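Local coordinates for protein putative isomerase YbhH (Escherichia coli, PDB 6OTV) that probably acts as an isomerase of the PrpF family, related to diaminopimelate epimerase, although its particular reaction remains unassigned, at residues 126-131 and 163-168; 194-199 and 278-283; 13-18 and 55-60; 36-41 and 48-53. One frame throughout, in Å; residues are numbered along the deposited sequence.

Contact 1 (126-131 and 163-168). With EDO (1,2-ethanediol), chain D.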
loop_
_atom_site.group_PDB
_atom_site.type_symbol
_atom_site.label_atom_id
_atom_site.label_comp_id
_atom_site.label_asym_id
_atom_site.label_seq_id
_atom_site.Cartn_x
_atom_site.Cartn_y
_atom_site.Cartn_z
ATOM N N THR A 126 -4.984 -8.866 11.257
ATOM C CA THR A 126 -5.987 -8.871 10.202
ATOM C C THR A 126 -5.428 -8.671 8.802
ATOM O O THR A 126 -6.184 -8.817 7.835
ATOM C CB THR A 126 -7.036 -7.776 10.451
ATOM O OG1 THR A 126 -6.397 -6.494 10.418
ATOM C CG2 THR A 126 -7.713 -7.968 11.800
ATOM N N GLY A 127 -4.147 -8.336 8.658
ATOM C CA GLY A 127 -3.635 -7.963 7.355
ATOM C C GLY A 127 -4.084 -6.605 6.863
ATOM O O GLY A 127 -3.833 -6.269 5.703
ATOM N N THR A 128 -4.742 -5.816 7.708
ATOM C CA THR A 128 -5.206 -4.491 7.323
ATOM C C THR A 128 -4.062 -3.486 7.393
ATOM O O THR A 128 -3.248 -3.511 8.322
ATOM C CB THR A 128 -6.353 -4.047 8.235
ATOM O OG1 THR A 128 -7.408 -5.013 8.176
ATOM C CG2 THR A 128 -6.902 -2.688 7.810
ATOM N N PHE A 129 -4.002 -2.603 6.398
ATOM C CA PHE A 129 -2.994 -1.551 6.338
ATOM C C PHE A 129 -3.620 -0.222 6.746
ATOM O O PHE A 129 -4.676 0.158 6.231
ATOM C CB PHE A 129 -2.393 -1.448 4.935
ATOM C CG PHE A 129 -1.504 -2.603 4.571
ATOM C CD1 PHE A 129 -2.047 -3.818 4.186
ATOM C CD2 PHE A 129 -0.122 -2.472 4.608
ATOM C CE1 PHE A 129 -1.229 -4.885 3.847
ATOM C CE2 PHE A 129 0.703 -3.530 4.269
ATOM C CZ PHE A 129 0.149 -4.740 3.888
ATOM N N ILE A 130 -2.967 0.477 7.672
ATOM C CA ILE A 130 -3.453 1.750 8.190
ATOM C C ILE A 130 -2.318 2.760 8.135
ATOM O O ILE A 130 -1.173 2.439 8.472
ATOM C CB ILE A 130 -3.987 1.625 9.636
ATOM C CG1 ILE A 130 -5.027 0.507 9.746
ATOM C CG2 ILE A 130 -4.587 2.944 10.102
ATOM C CD1 ILE A 130 -4.463 -0.800 10.258
ATOM N N GLU A 131 -2.630 3.980 7.710
ATOM C CA GLU A 131 -1.679 5.080 7.779
ATOM C C GLU A 131 -1.977 5.920 9.013
ATOM O O GLU A 131 -3.129 6.296 9.252
ATOM C CB GLU A 131 -1.723 5.956 6.526
ATOM C CG GLU A 131 -0.869 7.213 6.665
ATOM C CD GLU A 131 -0.682 7.971 5.362
ATOM O OE1 GLU A 131 -0.825 7.364 4.278
ATOM O OE2 GLU A 131 -0.382 9.182 5.428
ATOM N N PHE A 163 -7.649 4.042 7.108
ATOM C CA PHE A 163 -7.686 2.633 6.740
ATOM C C PHE A 163 -7.593 2.492 5.225
ATOM O O PHE A 163 -8.345 3.137 4.486
ATOM C CB PHE A 163 -8.956 1.977 7.285
ATOM C CG PHE A 163 -8.933 1.782 8.780
ATOM C CD1 PHE A 163 -8.948 2.877 9.637
ATOM C CD2 PHE A 163 -8.884 0.511 9.330
ATOM C CE1 PHE A 163 -8.913 2.706 11.011
ATOM C CE2 PHE A 163 -8.853 0.333 10.707
ATOM C CZ PHE A 163 -8.865 1.432 11.548
ATOM N N LEU A 164 -6.670 1.645 4.768
ATOM C CA LEU A 164 -6.257 1.624 3.369
ATOM C C LEU A 164 -6.865 0.487 2.558
ATOM O O LEU A 164 -7.031 0.635 1.343
ATOM C CB LEU A 164 -4.729 1.542 3.281
ATOM C CG LEU A 164 -3.988 2.625 4.069
ATOM C CD1 LEU A 164 -2.485 2.397 4.032
ATOM C CD2 LEU A 164 -4.345 4.008 3.542
ATOM N N ASN A 165 -7.199 -0.639 3.183
ATOM C CA ASN A 165 -7.772 -1.780 2.468
ATOM C C ASN A 165 -8.898 -2.402 3.293
ATOM O O ASN A 165 -8.922 -3.605 3.558
ATOM C CB ASN A 165 -6.690 -2.807 2.127
ATOM C CG ASN A 165 -5.995 -3.356 3.362
ATOM O OD1 ASN A 165 -5.936 -2.699 4.400
ATOM N ND2 ASN A 165 -5.470 -4.571 3.255
ATOM N N ALA A 166 -9.862 -1.569 3.698
ATOM C CA ALA A 166 -10.968 -2.044 4.524
ATOM C C ALA A 166 -11.968 -2.873 3.729
ATOM O O ALA A 166 -12.642 -3.737 4.302
ATOM C CB ALA A 166 -11.678 -0.859 5.182
ATOM N N ALA A 167 -12.084 -2.628 2.425
ATOM C CA ALA A 167 -13.058 -3.337 1.600
ATOM C C ALA A 167 -12.746 -4.829 1.541
ATOM O O ALA A 167 -11.666 -5.229 1.094
ATOM C CB ALA A 167 -13.075 -2.744 0.193
ATOM N N GLY A 168 -13.695 -5.647 1.994
ATOM C CA GLY A 168 -13.579 -7.093 1.916
ATOM C C GLY A 168 -12.452 -7.680 2.740
ATOM O O GLY A 168 -11.693 -8.519 2.248
HETATM C C1 EDO D . -10.942 0.291 1.296
HETATM O O1 EDO D . -10.402 -0.187 0.061
HETATM C C2 EDO D . -10.032 1.381 1.850
HETATM O O2 EDO D . -10.247 1.545 3.256
#
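The carboxamide of N165 grips the backbone of 127-129 with both of its polar atoms. N165 OD1 accepts from F129 N at 2.8 Å, almost straight at the hydrogen but with the donor 23° out of the carbonyl plane, while ND2 reaches G127 O in a weak bond of 3.4 Å. Asparagine suits the place because its amide offers one backbone both an acceptor, for F129 N, and a donor, for G127 O. Its ND2 also lies in the plane of the F129 ring, at the edge, 3.6 Å from CD1 of F129. One residue back, L164 N donates to F129 O at 2.9 Å, and L164 CD1 packs against F129 CB. I130 and F163 point the same way side by side: I130 CG1 stands over one face of the F163 ring, a CH-pi contact 4.0 Å from its centroid.

Behind this shell, T126 OG1 accepts from T128 N in an ST turn and is bonded to T128 OG1 as well; G127, at positive phi, suits the bend. A bound ethanediol links F163 O to A166 N, E131 is salt-bridged to R118 and R120, and L164 packs on P69 of the second subunit. I130 and F163 form an antiparallel, non-hydrogen-bonded pair where strand 158-163 ends and a side-chain amide takes over from backbone pairing, consistent with the DAP-epimerase-like fold of the family.

Contact 2 (194-199 and 278-283). With PO4 (phosphate ion), chain I.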
loop_
_atom_site.group_PDB
_atom_site.type_symbol
_atom_site.label_atom_id
_atom_site.label_comp_id
_atom_site.label_asym_id
_atom_site.label_seq_id
_atom_site.Cartn_x
_atom_site.Cartn_y
_atom_site.Cartn_z
ATOM N N MET A 194 -16.580 -4.102 5.523
ATOM C CA MET A 194 -15.727 -2.913 5.483
ATOM C C MET A 194 -14.981 -2.843 6.812
ATOM O O MET A 194 -15.573 -2.488 7.837
ATOM C CB MET A 194 -16.541 -1.645 5.237
ATOM C CG MET A 194 -16.684 -1.265 3.771
ATOM S SD MET A 194 -15.130 -0.732 3.021
ATOM C CE MET A 194 -14.773 0.744 3.968
ATOM N N ALA A 195 -13.694 -3.203 6.788
ATOM C CA ALA A 195 -12.838 -3.287 7.972
ATOM C C ALA A 195 -13.301 -4.378 8.934
ATOM O O ALA A 195 -12.516 -4.862 9.755
ATOM C CB ALA A 195 -12.761 -1.937 8.693
ATOM N N MET A 196 -14.560 -4.781 8.832
ATOM C CA MET A 196 -15.142 -5.815 9.674
ATOM C C MET A 196 -16.410 -6.331 9.008
ATOM O O MET A 196 -17.237 -5.531 8.554
ATOM C CB MET A 196 -15.449 -5.269 11.072
ATOM C CG MET A 196 -16.162 -6.250 11.996
ATOM S SD MET A 196 -15.134 -7.657 12.475
ATOM C CE MET A 196 -13.843 -6.830 13.399
ATOM N N PRO A 197 -16.587 -7.647 8.897
ATOM C CA PRO A 197 -17.874 -8.183 8.425
ATOM C C PRO A 197 -18.949 -7.949 9.476
ATOM O O PRO A 197 -18.832 -8.417 10.610
ATOM C CB PRO A 197 -17.590 -9.678 8.229
ATOM C CG PRO A 197 -16.098 -9.797 8.199
ATOM C CD PRO A 197 -15.582 -8.706 9.077
ATOM N N VAL A 198 -19.988 -7.205 9.103
ATOM C CA VAL A 198 -21.092 -6.915 10.009
ATOM C C VAL A 198 -22.407 -7.148 9.284
ATOM O O VAL A 198 -22.485 -7.085 8.053
ATOM C CB VAL A 198 -21.043 -5.471 10.568
ATOM C CG1 VAL A 198 -19.724 -5.203 11.285
ATOM C CG2 VAL A 198 -21.285 -4.455 9.462
ATOM N N VAL A 199 -23.448 -7.423 10.064
ATOM C CA VAL A 199 -24.816 -7.480 9.568
ATOM C C VAL A 199 -25.595 -6.377 10.273
ATOM O O VAL A 199 -25.711 -6.375 11.506
ATOM C CB VAL A 199 -25.455 -8.864 9.782
ATOM C CG1 VAL A 199 -25.124 -9.411 11.163
ATOM C CG2 VAL A 199 -26.958 -8.798 9.569
ATOM N N ALA A 278 -16.414 -0.546 18.378
ATOM C CA ALA A 278 -15.115 -0.819 17.778
ATOM C C ALA A 278 -14.879 0.089 16.577
ATOM O O ALA A 278 -15.804 0.404 15.821
ATOM C CB ALA A 278 -15.019 -2.284 17.352
ATOM N N ILE A 279 -13.624 0.513 16.407
ATOM C CA ILE A 279 -13.268 1.371 15.279
ATOM C C ILE A 279 -13.606 0.687 13.960
ATOM O O ILE A 279 -14.157 1.310 13.043
ATOM C CB ILE A 279 -11.779 1.759 15.350
ATOM C CG1 ILE A 279 -11.485 2.525 16.644
ATOM C CG2 ILE A 279 -11.375 2.573 14.124
ATOM C CD1 ILE A 279 -12.275 3.802 16.785
ATOM N N THR A 280 -13.288 -0.605 13.845
ATOM C CA THR A 280 -13.613 -1.336 12.624
ATOM C C THR A 280 -15.116 -1.371 12.390
ATOM O O THR A 280 -15.579 -1.204 11.256
ATOM C CB THR A 280 -13.047 -2.754 12.686
ATOM O OG1 THR A 280 -13.583 -3.438 13.824
ATOM C CG2 THR A 280 -11.531 -2.716 12.789
ATOM N N GLY A 281 -15.897 -1.579 13.452
ATOM C CA GLY A 281 -17.341 -1.493 13.316
ATOM C C GLY A 281 -17.795 -0.117 12.871
ATOM O O GLY A 281 -18.725 0.014 12.072
ATOM N N ALA A 282 -17.134 0.930 13.374
ATOM C CA ALA A 282 -17.481 2.285 12.966
ATOM C C ALA A 282 -17.214 2.499 11.482
ATOM O O ALA A 282 -17.963 3.214 10.806
ATOM C CB ALA A 282 -16.714 3.303 13.812
ATOM N N ILE A 283 -16.155 1.881 10.954
ATOM C CA ILE A 283 -15.875 1.982 9.524
ATOM C C ILE A 283 -17.016 1.369 8.722
ATOM O O ILE A 283 -17.508 1.959 7.752
ATOM C CB ILE A 283 -14.532 1.309 9.184
ATOM C CG1 ILE A 283 -13.397 1.883 10.037
ATOM C CG2 ILE A 283 -14.226 1.449 7.699
ATOM C CD1 ILE A 283 -13.285 3.382 9.987
HETATM P P PO4 I . -11.494 -0.820 19.281
HETATM O O1 PO4 I . -12.152 -2.019 19.928
HETATM O O2 PO4 I . -10.319 -0.372 20.114
HETATM O O3 PO4 I . -11.034 -1.185 17.886
HETATM O O4 PO4 I . -12.484 0.317 19.200
#
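A195 points its methyl toward the helix, CB 3.7 Å from I283 CB, and this small side chain lets the turn at 194-196 come down onto the first turn of helix 279-290. M194 reaches the same isoleucine at about a right angle: its chain, bent at chi2 and chi3, brings CE to 3.8 Å from I283 CG2. That branch, CG2, anti to the backbone N, touches both A195 CB and M194 CE. A beta-branched residue thus offers one surface to two neighbours.

Proteins of the DAP-epimerase clan usually have two similar halves, with the active site in the cleft between them; here helix 279-290 starts at a bound phosphate. Its first residue donates to the ion, I279 N to phosphate O4 3.0 Å, with A278 at the N-cap position. The same ion is held by G94 N and N95 ND2, and the partial positive charge of the helix start would probably favour an anion there.

T280 also points toward the turn. Its OG1 sits between the backbone N and the carbonyl carbon (chi1 59°) and looks onto M196, whose CE comes to 3.4 Å from T280 OG1; the two side chains cross obliquely. T280 CB meanwhile lies 3.6 Å from A195 O. The M196 side chain comes within about 3 Å of a bound acetate, nearest atoms, and M196 CB lies 4.4 Å from G281 N.

Contact 3 (13-18 and 55-60)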
loop_
_atom_site.group_PDB
_atom_site.type_symbol
_atom_site.label_atom_id
_atom_site.label_comp_id
_atom_site.label_asym_id
_atom_site.label_seq_id
_atom_site.Cartn_x
_atom_site.Cartn_y
_atom_site.Cartn_z
ATOM N N THR A 13 -8.989 5.375 23.822
ATOM C CA THR A 13 -9.672 5.040 25.065
ATOM C C THR A 13 -9.149 3.751 25.686
ATOM O O THR A 13 -9.833 3.148 26.520
ATOM C CB THR A 13 -11.177 4.928 24.825
ATOM O OG1 THR A 13 -11.431 3.895 23.863
ATOM C CG2 THR A 13 -11.728 6.239 24.308
ATOM N N SER A 14 -7.958 3.312 25.292
ATOM C CA SER A 14 -7.346 2.100 25.808
ATOM C C SER A 14 -5.955 2.425 26.328
ATOM O O SER A 14 -5.390 3.482 26.036
ATOM C CB SER A 14 -7.271 1.005 24.734
ATOM O OG SER A 14 -8.565 0.564 24.364
ATOM N N ARG A 15 -5.398 1.489 27.095
ATOM C CA ARG A 15 -4.069 1.639 27.669
ATOM C C ARG A 15 -3.418 0.267 27.769
ATOM O O ARG A 15 -4.095 -0.737 28.009
ATOM C CB ARG A 15 -4.139 2.298 29.050
ATOM C CG ARG A 15 -2.809 2.753 29.616
ATOM C CD ARG A 15 -3.000 3.205 31.051
ATOM N NE ARG A 15 -3.174 2.062 31.942
ATOM C CZ ARG A 15 -3.836 2.103 33.094
ATOM N NH1 ARG A 15 -4.411 3.229 33.496
ATOM N NH2 ARG A 15 -3.935 1.010 33.837
ATOM N N GLY A 16 -2.103 0.227 27.586
ATOM C CA GLY A 16 -1.399 -1.034 27.723
ATOM C C GLY A 16 0.071 -0.898 27.389
ATOM O O GLY A 16 0.599 0.207 27.234
ATOM N N ALA A 17 0.728 -2.050 27.284
ATOM C CA ALA A 17 2.157 -2.098 27.016
ATOM C C ALA A 17 2.431 -2.037 25.523
ATOM O O ALA A 17 1.748 -2.684 24.722
ATOM C CB ALA A 17 2.787 -3.367 27.586
ATOM N N PHE A 18 3.442 -1.256 25.162
ATOM C CA PHE A 18 3.977 -1.210 23.810
ATOM C C PHE A 18 5.382 -1.800 23.849
ATOM O O PHE A 18 6.249 -1.310 24.583
ATOM C CB PHE A 18 3.973 0.221 23.270
ATOM C CG PHE A 18 2.607 0.697 22.836
ATOM C CD1 PHE A 18 1.622 0.969 23.771
ATOM C CD2 PHE A 18 2.310 0.865 21.491
ATOM C CE1 PHE A 18 0.364 1.399 23.377
ATOM C CE2 PHE A 18 1.056 1.296 21.088
ATOM C CZ PHE A 18 0.081 1.562 22.033
ATOM N N PRO A 55 -10.486 -4.765 30.676
ATOM C CA PRO A 55 -10.063 -5.053 29.293
ATOM C C PRO A 55 -9.506 -3.842 28.561
ATOM O O PRO A 55 -8.580 -3.985 27.752
ATOM C CB PRO A 55 -11.353 -5.564 28.635
ATOM C CG PRO A 55 -12.159 -6.114 29.763
ATOM C CD PRO A 55 -11.852 -5.249 30.953
ATOM N N LEU A 56 -10.035 -2.647 28.830
ATOM C CA LEU A 56 -9.532 -1.444 28.183
ATOM C C LEU A 56 -8.108 -1.104 28.602
ATOM O O LEU A 56 -7.402 -0.421 27.854
ATOM C CB LEU A 56 -10.461 -0.266 28.483
ATOM C CG LEU A 56 -11.849 -0.351 27.842
ATOM C CD1 LEU A 56 -12.675 0.873 28.188
ATOM C CD2 LEU A 56 -11.737 -0.510 26.330
ATOM N N THR A 57 -7.667 -1.571 29.771
ATOM C CA THR A 57 -6.346 -1.254 30.299
ATOM C C THR A 57 -5.495 -2.509 30.470
ATOM O O THR A 57 -4.613 -2.560 31.330
ATOM C CB THR A 57 -6.464 -0.504 31.625
ATOM O OG1 THR A 57 -7.198 -1.306 32.556
ATOM C CG2 THR A 57 -7.192 0.823 31.429
ATOM N N SER A 58 -5.748 -3.525 29.651
ATOM C CA SER A 58 -5.027 -4.791 29.716
ATOM C C SER A 58 -4.710 -5.268 28.303
ATOM O O SER A 58 -4.987 -6.406 27.924
ATOM C CB SER A 58 -5.836 -5.831 30.491
ATOM O OG SER A 58 -5.093 -7.025 30.668
ATOM N N LYS A 59 -4.114 -4.384 27.507
ATOM C CA LYS A 59 -3.825 -4.650 26.108
ATOM C C LYS A 59 -2.325 -4.559 25.854
ATOM O O LYS A 59 -1.576 -3.964 26.634
ATOM C CB LYS A 59 -4.575 -3.667 25.197
ATOM C CG LYS A 59 -6.096 -3.682 25.366
ATOM C CD LYS A 59 -6.757 -2.711 24.393
ATOM C CE LYS A 59 -8.270 -2.672 24.556
ATOM N NZ LYS A 59 -8.898 -3.957 24.158
ATOM N N VAL A 60 -1.891 -5.168 24.752
ATOM C CA VAL A 60 -0.487 -5.169 24.350
ATOM C C VAL A 60 -0.403 -4.869 22.859
ATOM O O VAL A 60 -1.209 -5.371 22.068
ATOM C CB VAL A 60 0.204 -6.515 24.670
ATOM C CG1 VAL A 60 1.651 -6.499 24.204
ATOM C CG2 VAL A 60 0.129 -6.828 26.160
HETATM O O HOH W 1 -2.272 -0.675 31.722
#
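R15 and A17 supply the two backbone donors that tie strand 14-20 to segment 55-60: R15 N to L56 O at 2.9 Å and A17 N to K59 O at 3.1 Å. Between these bonds the register steps over S58, whose OG is hydrogen-bonded to V80 O and E46 OE2. Alpha-carbon hydrogens add to the pairing, notably G16 CA to K59 O at 3.1 Å. The K59 oxygen occupies the ground where a beta carbon of residue 16 would stand, which explains the glycine.

G16 with K59 and A17 with V60 form parallel bridges. They join strands that the chain connects through helix 28-39, and the side chains of A17 and V60 touch M39 of that helix.

Among the polar side chains, the R15 guanidinium has T57 CG2 over its centre, 3.9 Å above the plane. Water 1 lies at its edge, in plane, accepting from R15 NE (2.9 Å) and donating to T57 O. A long, flat arginine can thus lie across a small threonine and still bond a water through NE. The aliphatic chain of K59 runs past S14, extended as far as CE, 3.3 Å from S14 OG, before chi4 (-67°) turns NZ, which is hydrogen-bonded to Q79 OE1.

Contact 4 (36-41 and 48-53)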
loop_
_atom_site.group_PDB
_atom_site.type_symbol
_atom_site.label_atom_id
_atom_site.label_comp_id
_atom_site.label_asym_id
_atom_site.label_seq_id
_atom_site.Cartn_x
_atom_site.Cartn_y
_atom_site.Cartn_z
ATOM N N MET A 36 1.209 -12.150 29.863
ATOM C CA MET A 36 0.395 -12.267 31.068
ATOM C C MET A 36 1.133 -11.718 32.280
ATOM O O MET A 36 0.543 -11.020 33.114
ATOM C CB MET A 36 -0.004 -13.724 31.302
ATOM C CG MET A 36 -0.831 -14.346 30.187
ATOM S SD MET A 36 -1.098 -16.111 30.465
ATOM C CE MET A 36 -1.635 -16.647 28.845
ATOM N N ALA A 37 2.431 -12.020 32.391
ATOM C CA ALA A 37 3.211 -11.544 33.528
ATOM C C ALA A 37 3.387 -10.032 33.500
ATOM O O ALA A 37 3.504 -9.405 34.560
ATOM C CB ALA A 37 4.573 -12.235 33.560
ATOM N N ILE A 38 3.418 -9.428 32.310
ATOM C CA ILE A 38 3.536 -7.976 32.233
ATOM C C ILE A 38 2.274 -7.312 32.765
ATOM O O ILE A 38 2.339 -6.342 33.530
ATOM C CB ILE A 38 3.846 -7.532 30.791
ATOM C CG1 ILE A 38 5.233 -8.014 30.363
ATOM C CG2 ILE A 38 3.770 -6.018 30.668
ATOM C CD1 ILE A 38 5.593 -7.631 28.940
ATOM N N MET A 39 1.105 -7.835 32.388
ATOM C CA MET A 39 -0.166 -7.221 32.750
ATOM C C MET A 39 -0.660 -7.624 34.130
ATOM O O MET A 39 -1.475 -6.900 34.711
ATOM C CB MET A 39 -1.234 -7.588 31.725
ATOM C CG MET A 39 -0.936 -7.054 30.361
ATOM S SD MET A 39 -0.713 -5.277 30.459
ATOM C CE MET A 39 0.573 -5.133 29.284
ATOM N N GLY A 40 -0.204 -8.753 34.658
ATOM C CA GLY A 40 -0.783 -9.269 35.880
ATOM C C GLY A 40 -2.055 -10.047 35.636
ATOM O O GLY A 40 -2.976 -10.000 36.462
ATOM N N SER A 41 -2.133 -10.753 34.510
ATOM C CA SER A 41 -3.306 -11.554 34.185
ATOM C C SER A 41 -3.586 -12.583 35.273
ATOM O O SER A 41 -2.668 -13.195 35.826
ATOM C CB SER A 41 -3.100 -12.255 32.843
ATOM O OG SER A 41 -4.198 -13.090 32.524
ATOM N N ASP A 48 -0.599 -7.711 40.439
ATOM C CA ASP A 48 0.814 -8.053 40.328
ATOM C C ASP A 48 1.386 -7.726 38.952
ATOM O O ASP A 48 2.414 -8.290 38.562
ATOM C CB ASP A 48 1.030 -9.531 40.655
ATOM C CG ASP A 48 2.379 -9.793 41.305
ATOM O OD1 ASP A 48 3.009 -8.828 41.787
ATOM O OD2 ASP A 48 2.816 -10.964 41.334
ATOM N N GLY A 49 0.742 -6.830 38.209
ATOM C CA GLY A 49 1.255 -6.397 36.923
ATOM C C GLY A 49 0.978 -4.930 36.666
ATOM O O GLY A 49 0.601 -4.202 37.588
ATOM N N ILE A 50 1.163 -4.474 35.422
ATOM C CA ILE A 50 0.909 -3.071 35.102
ATOM C C ILE A 50 -0.492 -2.837 34.561
ATOM O O ILE A 50 -0.876 -1.675 34.350
ATOM C CB ILE A 50 1.919 -2.515 34.078
ATOM C CG1 ILE A 50 1.696 -3.149 32.704
ATOM C CG2 ILE A 50 3.341 -2.742 34.551
ATOM C CD1 ILE A 50 2.540 -2.530 31.613
ATOM N N GLY A 51 -1.265 -3.892 34.323
ATOM C CA GLY A 51 -2.608 -3.711 33.821
ATOM C C GLY A 51 -3.517 -3.063 34.844
ATOM O O GLY A 51 -3.257 -3.064 36.047
ATOM N N GLY A 52 -4.611 -2.495 34.348
ATOM C CA GLY A 52 -5.565 -1.825 35.205
ATOM C C GLY A 52 -6.733 -2.667 35.670
ATOM O O GLY A 52 -7.668 -2.122 36.267
ATOM N N GLY A 53 -6.717 -3.977 35.421
ATOM C CA GLY A 53 -7.811 -4.837 35.831
ATOM C C GLY A 53 -9.061 -4.733 34.989
ATOM O O GLY A 53 -10.105 -5.259 35.387
HETATM O O HOH W 2 2.391 -10.463 36.995
HETATM O O HOH W 3 -1.903 -9.815 39.153
#
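I50 wedges its side chain against the end of helix 28-39. Its CG1, set between the backbone N and the carbonyl carbon (chi1 69°), lies 3.9 Å from M39 SD, and its CD1 lies 3.8 Å from I38 CG2. Against I38 the isoleucine runs side by side, pointing the same way, whereas M39, bent at chi2 and chi3, crosses it at a slant. The branched and flexible apolar groups suit the flank where I38 and M39 are buried and I50 also touches A17 and M8.

The backbone beside them is just as close. I38 O takes I50 N at 2.9 Å in a nearly straight bond (170° at hydrogen), and M39 O takes G51 N at 3.0 Å with the donor tilted 30° from the carbonyl plane. Carbonyls at the carboxyl end of a helix lack a following turn to bond to, and here the loop 48-53 supplies the donors that close off helix 28-39. G40 takes the C' position, leaving the helix at positive phi, where glycine is favoured, and M36 O accepts from both G40 N and S41 N. The alpha carbons of G40 and G49 stand only 3.7 Å apart, a spacing that excludes beta carbons; G51, close to M39 O, also needs to be bare.

On the D48 side the two segments separate, and two waters bridge them. Water 2 donates to A37 O and to D48 O, 2.7 Å from the latter, while water 3 accepts from D48 N and donates to G40 O. D48 itself is exposed.

Overall arrangement
The four contacts form two touching pairs. Contacts 1 and 2 meet through A166 O and A195 N, 2.8 Å apart, probably a hydrogen bond, and through F163 CZ against I279 CG2. Contact 4 is nested within the loop closed by contact 3: T57 O lies 3.0 Å from G52 N, and M39 CE packs on V60 CG2 at 3.6 Å. Between the pairs, contacts 2 and 3 approach to about 7 Å at nearest atoms, near the phosphate bound at I279, which also comes to about 5 Å from the S14 side chain, nearest atoms; it may mark the interdomain pocket of this fold. Contacts 1 and 4 are about 30 Å apart, centre to centre.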